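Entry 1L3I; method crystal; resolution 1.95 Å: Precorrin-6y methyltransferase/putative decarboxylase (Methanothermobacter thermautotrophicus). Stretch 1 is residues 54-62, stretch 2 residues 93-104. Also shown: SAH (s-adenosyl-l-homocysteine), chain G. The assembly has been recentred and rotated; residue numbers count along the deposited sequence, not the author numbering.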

ATOM      1  N   ARG A  54     -14.428  17.354 -21.016  1.00 44.51           N
ATOM      2  CA  ARG A  54     -15.647  17.132 -20.236  1.00 43.80           C
ATOM      3  C   ARG A  54     -16.380  18.368 -19.749  1.00 46.16           C
ATOM      4  O   ARG A  54     -17.576  18.295 -19.424  1.00 49.47           O
ATOM      5  CB  ARG A  54     -15.365  16.208 -19.048  1.00 43.55           C
ATOM      6  CG  ARG A  54     -14.869  14.849 -19.475  1.00 47.99           C
ATOM      7  CD  ARG A  54     -14.613  13.960 -18.319  1.00 54.01           C
ATOM      8  NE  ARG A  54     -13.837  12.803 -18.745  1.00 64.48           N
ATOM      9  CZ  ARG A  54     -13.456  11.813 -17.951  1.00 69.10           C
ATOM     10  NH1 ARG A  54     -13.764  11.831 -16.662  1.00 73.17           N
ATOM     11  NH2 ARG A  54     -12.810  10.776 -18.468  1.00 71.82           N
ATOM     12  N   VAL A  55     -15.684  19.498 -19.674  1.00 44.77           N
ATOM     13  CA  VAL A  55     -16.306  20.723 -19.197  1.00 41.01           C
ATOM     14  C   VAL A  55     -16.397  21.789 -20.290  1.00 42.52           C
ATOM     15  O   VAL A  55     -15.934  21.587 -21.420  1.00 43.17           O
ATOM     16  CB  VAL A  55     -15.601  21.280 -17.912  1.00 37.40           C
ATOM     17  CG1 VAL A  55     -15.607  20.243 -16.820  1.00 32.15           C
ATOM     18  CG2 VAL A  55     -14.187  21.716 -18.210  1.00 33.25           C
ATOM     19  N   ARG A  56     -17.001  22.923 -19.945  1.00 44.13           N
ATOM     20  CA  ARG A  56     -17.171  24.023 -20.895  1.00 45.45           C
ATOM     21  C   ARG A  56     -15.879  24.812 -21.116  1.00 41.68           C
ATOM     22  O   ARG A  56     -15.451  24.980 -22.251  1.00 43.53           O
ATOM     23  CB  ARG A  56     -18.310  24.943 -20.423  1.00 49.20           C
ATOM     24  CG  ARG A  56     -18.624  26.150 -21.326  1.00 57.26           C
ATOM     25  CD  ARG A  56     -19.933  26.834 -20.929  1.00 62.38           C
ATOM     26  NE  ARG A  56     -20.137  26.826 -19.480  1.00 76.57           N
ATOM     27  CZ  ARG A  56     -20.727  27.785 -18.771  1.00 80.68           C
ATOM     28  NH1 ARG A  56     -21.189  28.876 -19.364  1.00 84.38           N
ATOM     29  NH2 ARG A  56     -20.849  27.654 -17.448  1.00 83.20           N
ATOM     30  N   ARG A  57     -15.252  25.263 -20.037  1.00 39.09           N
ATOM     31  CA  ARG A  57     -14.022  26.034 -20.128  1.00 41.36           C
ATOM     32  C   ARG A  57     -13.055  25.618 -19.017  1.00 41.22           C
ATOM     33  O   ARG A  57     -13.470  25.418 -17.868  1.00 40.90           O
ATOM     34  CB  ARG A  57     -14.345  27.540 -20.038  1.00 43.90           C
ATOM     35  CG  ARG A  57     -13.154  28.493 -19.913  1.00 48.44           C
ATOM     36  CD  ARG A  57     -12.244  28.534 -21.149  1.00 56.26           C
ATOM     37  NE  ARG A  57     -12.874  29.150 -22.324  1.00 62.53           N
ATOM     38  CZ  ARG A  57     -12.355  29.168 -23.557  1.00 62.44           C
ATOM     39  NH1 ARG A  57     -11.176  28.606 -23.811  1.00 62.46           N
ATOM     40  NH2 ARG A  57     -13.018  29.739 -24.548  1.00 62.26           N
ATOM     41  N   VAL A  58     -11.782  25.449 -19.371  1.00 34.62           N
ATOM     42  CA  VAL A  58     -10.764  25.069 -18.408  1.00 32.49           C
ATOM     43  C   VAL A  58      -9.702  26.148 -18.422  1.00 33.09           C
ATOM     44  O   VAL A  58      -9.333  26.638 -19.483  1.00 37.35           O
ATOM     45  CB  VAL A  58     -10.057  23.719 -18.778  1.00 31.71           C
ATOM     46  CG1 VAL A  58      -9.068  23.324 -17.695  1.00 29.48           C
ATOM     47  CG2 VAL A  58     -11.056  22.608 -18.972  1.00 30.27           C
ATOM     48  N   TYR A  59      -9.260  26.561 -17.240  1.00 32.62           N
ATOM     49  CA  TYR A  59      -8.195  27.549 -17.090  1.00 31.61           C
ATOM     50  C   TYR A  59      -6.996  26.796 -16.512  1.00 31.83           C
ATOM     51  O   TYR A  59      -7.038  26.350 -15.366  1.00 32.17           O
ATOM     52  CB  TYR A  59      -8.631  28.649 -16.122  1.00 34.90           C
ATOM     53  CG  TYR A  59      -9.711  29.532 -16.663  1.00 37.44           C
ATOM     54  CD1 TYR A  59     -11.054  29.225 -16.449  1.00 40.25           C
ATOM     55  CD2 TYR A  59      -9.402  30.645 -17.449  1.00 39.05           C
ATOM     56  CE1 TYR A  59     -12.064  30.000 -17.010  1.00 41.16           C
ATOM     57  CE2 TYR A  59     -10.400  31.432 -18.011  1.00 39.25           C
ATOM     58  CZ  TYR A  59     -11.726  31.102 -17.794  1.00 42.82           C
ATOM     59  OH  TYR A  59     -12.710  31.866 -18.364  1.00 45.08           O
ATOM     60  N   ALA A  60      -5.951  26.603 -17.315  1.00 33.31           N
ATOM     61  CA  ALA A  60      -4.747  25.885 -16.889  1.00 30.42           C
ATOM     62  C   ALA A  60      -3.622  26.869 -16.551  1.00 31.59           C
ATOM     63  O   ALA A  60      -3.122  27.580 -17.411  1.00 30.82           O
ATOM     64  CB  ALA A  60      -4.305  24.922 -17.972  1.00 30.68           C
ATOM     65  N   ILE A  61      -3.200  26.857 -15.296  1.00 32.25           N
ATOM     66  CA  ILE A  61      -2.177  27.771 -14.812  1.00 31.06           C
ATOM     67  C   ILE A  61      -0.874  27.059 -14.458  1.00 33.89           C
ATOM     68  O   ILE A  61      -0.903  25.924 -13.961  1.00 36.17           O
ATOM     69  CB  ILE A  61      -2.674  28.448 -13.518  1.00 28.00           C
ATOM     70  CG1 ILE A  61      -3.998  29.161 -13.753  1.00 26.71           C
ATOM     71  CG2 ILE A  61      -1.641  29.391 -12.966  1.00 30.54           C
ATOM     72  CD1 ILE A  61      -4.692  29.578 -12.469  1.00 25.93           C
ATOM     73  N   ASP A  62       0.255  27.736 -14.685  1.00 32.92           N
ATOM     74  CA  ASP A  62       1.571  27.209 -14.329  1.00 33.38           C
ATOM     75  C   ASP A  62       2.670  28.278 -14.348  1.00 33.53           C
ATOM     76  O   ASP A  62       2.708  29.123 -15.234  1.00 31.31           O
ATOM     77  CB  ASP A  62       1.970  26.041 -15.225  1.00 32.52           C
ATOM     78  CG  ASP A  62       2.865  25.047 -14.502  1.00 35.55           C
ATOM     79  OD1 ASP A  62       3.987  25.433 -14.111  1.00 37.34           O
ATOM     80  OD2 ASP A  62       2.435  23.888 -14.315  1.00 31.91           O
ATOM     81  N   GLU A  93      -2.001  35.314  -8.626  1.00 40.19           N
ATOM     82  CA  GLU A  93      -2.162  36.408  -9.584  1.00 39.73           C
ATOM     83  C   GLU A  93      -3.124  35.989 -10.683  1.00 40.13           C
ATOM     84  O   GLU A  93      -4.066  36.724 -11.005  1.00 42.49           O
ATOM     85  CB  GLU A  93      -0.799  36.801 -10.200  1.00 46.81           C
ATOM     86  CG  GLU A  93      -0.823  37.443 -11.627  1.00 52.52           C
ATOM     87  CD  GLU A  93      -0.707  36.413 -12.778  1.00 57.69           C
ATOM     88  OE1 GLU A  93       0.219  35.559 -12.733  1.00 58.33           O
ATOM     89  OE2 GLU A  93      -1.534  36.456 -13.733  1.00 55.18           O
ATOM     90  N   ALA A  94      -2.879  34.801 -11.241  1.00 40.49           N
ATOM     91  CA  ALA A  94      -3.666  34.235 -12.337  1.00 33.90           C
ATOM     92  C   ALA A  94      -5.100  33.929 -11.940  1.00 36.49           C
ATOM     93  O   ALA A  94      -6.031  34.197 -12.708  1.00 35.18           O
ATOM     94  CB  ALA A  94      -2.997  32.986 -12.859  1.00 29.04           C
ATOM     95  N   LEU A  95      -5.272  33.367 -10.745  1.00 35.96           N
ATOM     96  CA  LEU A  95      -6.597  32.999 -10.231  1.00 38.56           C
ATOM     97  C   LEU A  95      -7.535  34.195 -10.115  1.00 40.40           C
ATOM     98  O   LEU A  95      -8.738  34.054 -10.305  1.00 41.97           O
ATOM     99  CB  LEU A  95      -6.486  32.305  -8.867  1.00 35.68           C
ATOM    100  CG  LEU A  95      -6.131  30.821  -8.836  1.00 33.37           C
ATOM    101  CD1 LEU A  95      -5.765  30.457  -7.415  1.00 27.72           C
ATOM    102  CD2 LEU A  95      -7.294  29.970  -9.351  1.00 29.67           C
ATOM    103  N   CYS A  96      -6.977  35.365  -9.823  1.00 42.37           N
ATOM    104  CA  CYS A  96      -7.771  36.583  -9.690  1.00 44.00           C
ATOM    105  C   CYS A  96      -8.351  37.106 -11.012  1.00 46.50           C
ATOM    106  O   CYS A  96      -9.315  37.875 -10.999  1.00 50.07           O
ATOM    107  CB  CYS A  96      -6.949  37.694  -9.039  1.00 41.48           C
ATOM    108  SG  CYS A  96      -6.621  37.505  -7.294  1.00 47.20           S
ATOM    109  N   LYS A  97      -7.772  36.687 -12.140  1.00 44.02           N
ATOM    110  CA  LYS A  97      -8.226  37.133 -13.457  1.00 41.17           C
ATOM    111  C   LYS A  97      -9.325  36.282 -14.096  1.00 43.10           C
ATOM    112  O   LYS A  97      -9.954  36.701 -15.075  1.00 44.77           O
ATOM    113  CB  LYS A  97      -7.054  37.195 -14.427  1.00 40.34           C
ATOM    114  CG  LYS A  97      -5.873  38.001 -13.955  1.00 43.81           C
ATOM    115  CD  LYS A  97      -4.806  38.007 -15.039  1.00 50.11           C
ATOM    116  CE  LYS A  97      -3.521  38.683 -14.571  1.00 54.65           C
ATOM    117  NZ  LYS A  97      -2.593  38.876 -15.722  1.00 56.50           N
ATOM    118  N   ILE A  98      -9.562  35.097 -13.554  1.00 42.05           N
ATOM    119  CA  ILE A  98     -10.558  34.205 -14.129  1.00 38.53           C
ATOM    120  C   ILE A  98     -11.942  34.360 -13.483  1.00 37.99           C
ATOM    121  O   ILE A  98     -12.084  34.978 -12.436  1.00 35.33           O
ATOM    122  CB  ILE A  98     -10.081  32.719 -14.052  1.00 36.78           C
ATOM    123  CG1 ILE A  98     -10.127  32.191 -12.624  1.00 37.79           C
ATOM    124  CG2 ILE A  98      -8.660  32.608 -14.553  1.00 33.91           C
ATOM    125  CD1 ILE A  98      -9.869  30.694 -12.518  1.00 37.06           C
ATOM    126  N   PRO A  99     -12.994  33.903 -14.177  1.00 38.66           N
ATOM    127  CA  PRO A  99     -14.340  34.012 -13.606  1.00 41.56           C
ATOM    128  C   PRO A  99     -14.536  32.986 -12.498  1.00 45.14           C
ATOM    129  O   PRO A  99     -13.593  32.285 -12.117  1.00 47.18           O
ATOM    130  CB  PRO A  99     -15.243  33.733 -14.808  1.00 40.14           C
ATOM    131  CG  PRO A  99     -14.412  32.884 -15.693  1.00 39.93           C
ATOM    132  CD  PRO A  99     -13.058  33.536 -15.599  1.00 37.56           C
ATOM    133  N   ASP A 100     -15.754  32.885 -11.977  1.00 46.42           N
ATOM    134  CA  ASP A 100     -16.019  31.908 -10.926  1.00 47.09           C
ATOM    135  C   ASP A 100     -15.924  30.488 -11.474  1.00 44.56           C
ATOM    136  O   ASP A 100     -16.206  30.247 -12.654  1.00 45.39           O
ATOM    137  CB  ASP A 100     -17.384  32.162 -10.269  1.00 50.74           C
ATOM    138  CG  ASP A 100     -17.385  33.392  -9.367  1.00 52.89           C
ATOM    139  OD1 ASP A 100     -16.301  33.913  -9.000  1.00 52.86           O
ATOM    140  OD2 ASP A 100     -18.497  33.841  -9.014  1.00 57.20           O
ATOM    141  N   ILE A 101     -15.567  29.554 -10.601  1.00 41.46           N
ATOM    142  CA  ILE A 101     -15.375  28.163 -10.994  1.00 40.51           C
ATOM    143  C   ILE A 101     -16.272  27.148 -10.303  1.00 38.08           C
ATOM    144  O   ILE A 101     -16.678  27.321  -9.161  1.00 38.32           O
ATOM    145  CB  ILE A 101     -13.912  27.736 -10.725  1.00 44.29           C
ATOM    146  CG1 ILE A 101     -13.586  28.003  -9.245  1.00 42.43           C
ATOM    147  CG2 ILE A 101     -12.954  28.489 -11.661  1.00 39.45           C
ATOM    148  CD1 ILE A 101     -12.226  27.610  -8.821  1.00 45.86           C
ATOM    149  N   ASP A 102     -16.528  26.057 -11.004  1.00 37.77           N
ATOM    150  CA  ASP A 102     -17.342  24.970 -10.493  1.00 37.43           C
ATOM    151  C   ASP A 102     -16.411  23.886  -9.963  1.00 38.39           C
ATOM    152  O   ASP A 102     -16.752  23.179  -9.013  1.00 38.25           O
ATOM    153  CB  ASP A 102     -18.201  24.397 -11.607  1.00 40.44           C
ATOM    154  CG  ASP A 102     -19.193  25.405 -12.146  1.00 47.23           C
ATOM    155  OD1 ASP A 102     -20.123  25.769 -11.390  1.00 49.53           O
ATOM    156  OD2 ASP A 102     -19.037  25.854 -13.306  1.00 45.71           O
ATOM    157  N   ILE A 103     -15.244  23.763 -10.596  1.00 35.83           N
ATOM    158  CA  ILE A 103     -14.255  22.767 -10.230  1.00 31.12           C
ATOM    159  C   ILE A 103     -12.868  23.397 -10.133  1.00 30.25           C
ATOM    160  O   ILE A 103     -12.458  24.170 -10.999  1.00 29.42           O
ATOM    161  CB  ILE A 103     -14.195  21.633 -11.281  1.00 30.79           C
ATOM    162  CG1 ILE A 103     -15.544  20.931 -11.398  1.00 27.57           C
ATOM    163  CG2 ILE A 103     -13.104  20.632 -10.942  1.00 30.85           C
ATOM    164  CD1 ILE A 103     -15.651  20.060 -12.628  1.00 28.33           C
ATOM    165  N   ALA A 104     -12.143  23.053  -9.081  1.00 29.46           N
ATOM    166  CA  ALA A 104     -10.788  23.537  -8.880  1.00 27.00           C
ATOM    167  C   ALA A 104      -9.894  22.364  -8.463  1.00 28.98           C
ATOM    168  O   ALA A 104     -10.135  21.707  -7.440  1.00 25.26           O
ATOM    169  CB  ALA A 104     -10.760  24.615  -7.811  1.00 29.86           C
TER
HETATM  170  N   SAH G 801      -1.056  17.263 -12.640  1.00 24.40           N
HETATM  171  CA  SAH G 801      -0.110  17.531 -13.730  1.00 25.22           C
HETATM  172  CB  SAH G 801       1.336  17.712 -13.198  1.00 26.46           C
HETATM  173  CG  SAH G 801       1.476  18.901 -12.206  1.00 32.28           C
HETATM  174  SD  SAH G 801       3.122  19.218 -11.557  1.00 30.67           S
HETATM  175  C   SAH G 801      -0.175  16.384 -14.727  1.00 23.12           C
HETATM  176  O   SAH G 801      -0.981  15.467 -14.486  1.00 22.92           O
HETATM  177  OXT SAH G 801       0.555  16.424 -15.738  1.00 26.17           O
HETATM  178  C5' SAH G 801       2.846  20.642 -10.532  1.00 27.48           C
HETATM  179  C4' SAH G 801       2.901  21.923 -11.286  1.00 28.12           C
HETATM  180  O4' SAH G 801       2.688  22.938 -10.287  1.00 32.86           O
HETATM  181  C3' SAH G 801       4.300  22.275 -11.999  1.00 23.07           C
HETATM  182  O3' SAH G 801       4.328  22.370 -13.460  1.00 26.90           O
HETATM  183  C2' SAH G 801       4.651  23.582 -11.252  1.00 26.30           C
HETATM  184  O2' SAH G 801       5.474  24.544 -11.931  1.00 23.62           O
HETATM  185  C1' SAH G 801       3.278  24.074 -10.854  1.00 29.49           C
HETATM  186  N9  SAH G 801       3.142  25.048  -9.779  1.00 31.13           N
HETATM  187  C8  SAH G 801       3.577  24.917  -8.437  1.00 34.09           C
HETATM  188  N7  SAH G 801       3.278  25.971  -7.741  1.00 29.89           N
HETATM  189  C5  SAH G 801       2.633  26.851  -8.639  1.00 30.85           C
HETATM  190  C6  SAH G 801       2.078  28.136  -8.505  1.00 29.82           C
HETATM  191  N6  SAH G 801       2.086  28.794  -7.340  1.00 27.66           N
HETATM  192  N1  SAH G 801       1.503  28.734  -9.586  1.00 35.54           N
HETATM  193  C2  SAH G 801       1.500  28.068 -10.734  1.00 32.29           C
HETATM  194  N3  SAH G 801       1.986  26.865 -10.985  1.00 30.84           N
HETATM  195  C4  SAH G 801       2.543  26.296  -9.897  1.00 25.36           C

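A strand presents its side chains alternately to its two sides, so a neighbouring segment that packs against one side meets every second residue. The contact between residues 54-62 and 93-104 of this methyltransferase illustrates the principle. Along the strand, Tyr59 and Ile61 direct their CA-to-CB bonds toward the second stretch, while Val58, Ala60 and Asp62 lie out of its reach. No hydrogen bond crosses between the stretches; what joins them is the fit of apolar shapes, burying 353 Å² with both sides summed.

The largest projection is Tyr59, whose ring packs against Ile98 and Pro99. Ile98 lies over one face of that ring: its CB sits 4.0 Å from the centroid of the Tyr59 ring and only 10° off the normal, a CH-pi contact in which the branched carbon rests almost squarely above the aromatic surface. CG2 of Ile98 adds a contact 3.6 Å from CD2 of Tyr59. Farther along the ring, Pro99 closes in obliquely, its CD 3.5 Å from CZ of Tyr59 and 3.2 Å from the Tyr59 OH. Two consecutive residues thus cover different parts of one flat side chain, the isoleucine over the ring and the proline near its hydroxyl end.

Ile61 supplies a slimmer bump. With chi1 in m and chi2 in t, its side chain carries CD1 out to the helix, where it lies 3.8 Å from CB of Ala94 and 4.1 Å from CD2 of Leu95. The alanine matters as a hollow: its side chain ends at CB, and the backbones come to 7.1 Å between the CA atoms of Ile61 and Ala94, compared with 7.7 Å between those of Tyr59 and Ile98. Leu95 sets its CA-to-CB bond sideways, but the end of its side chain comes nearer and so meets the same methyl.

A lighter touch occurs at Val55, before the strand, where CG1 lies 4.2 Å from CD1 of Ile103, an approach at the outer range of van der Waals packing.

The second stretch braces its own turn: the backbone N of Lys97 donates to O of Ala94 at 3.1 Å, and Lys97 NZ forms a salt bridge with Glu93 OE2 at 3.3 Å. At the strand's end, Asp62 turns instead to the bound S-adenosyl-L-homocysteine, accepting hydrogen bonds from O2' at OD1 (2.8 Å) and from O3' at OD2 (2.6 Å).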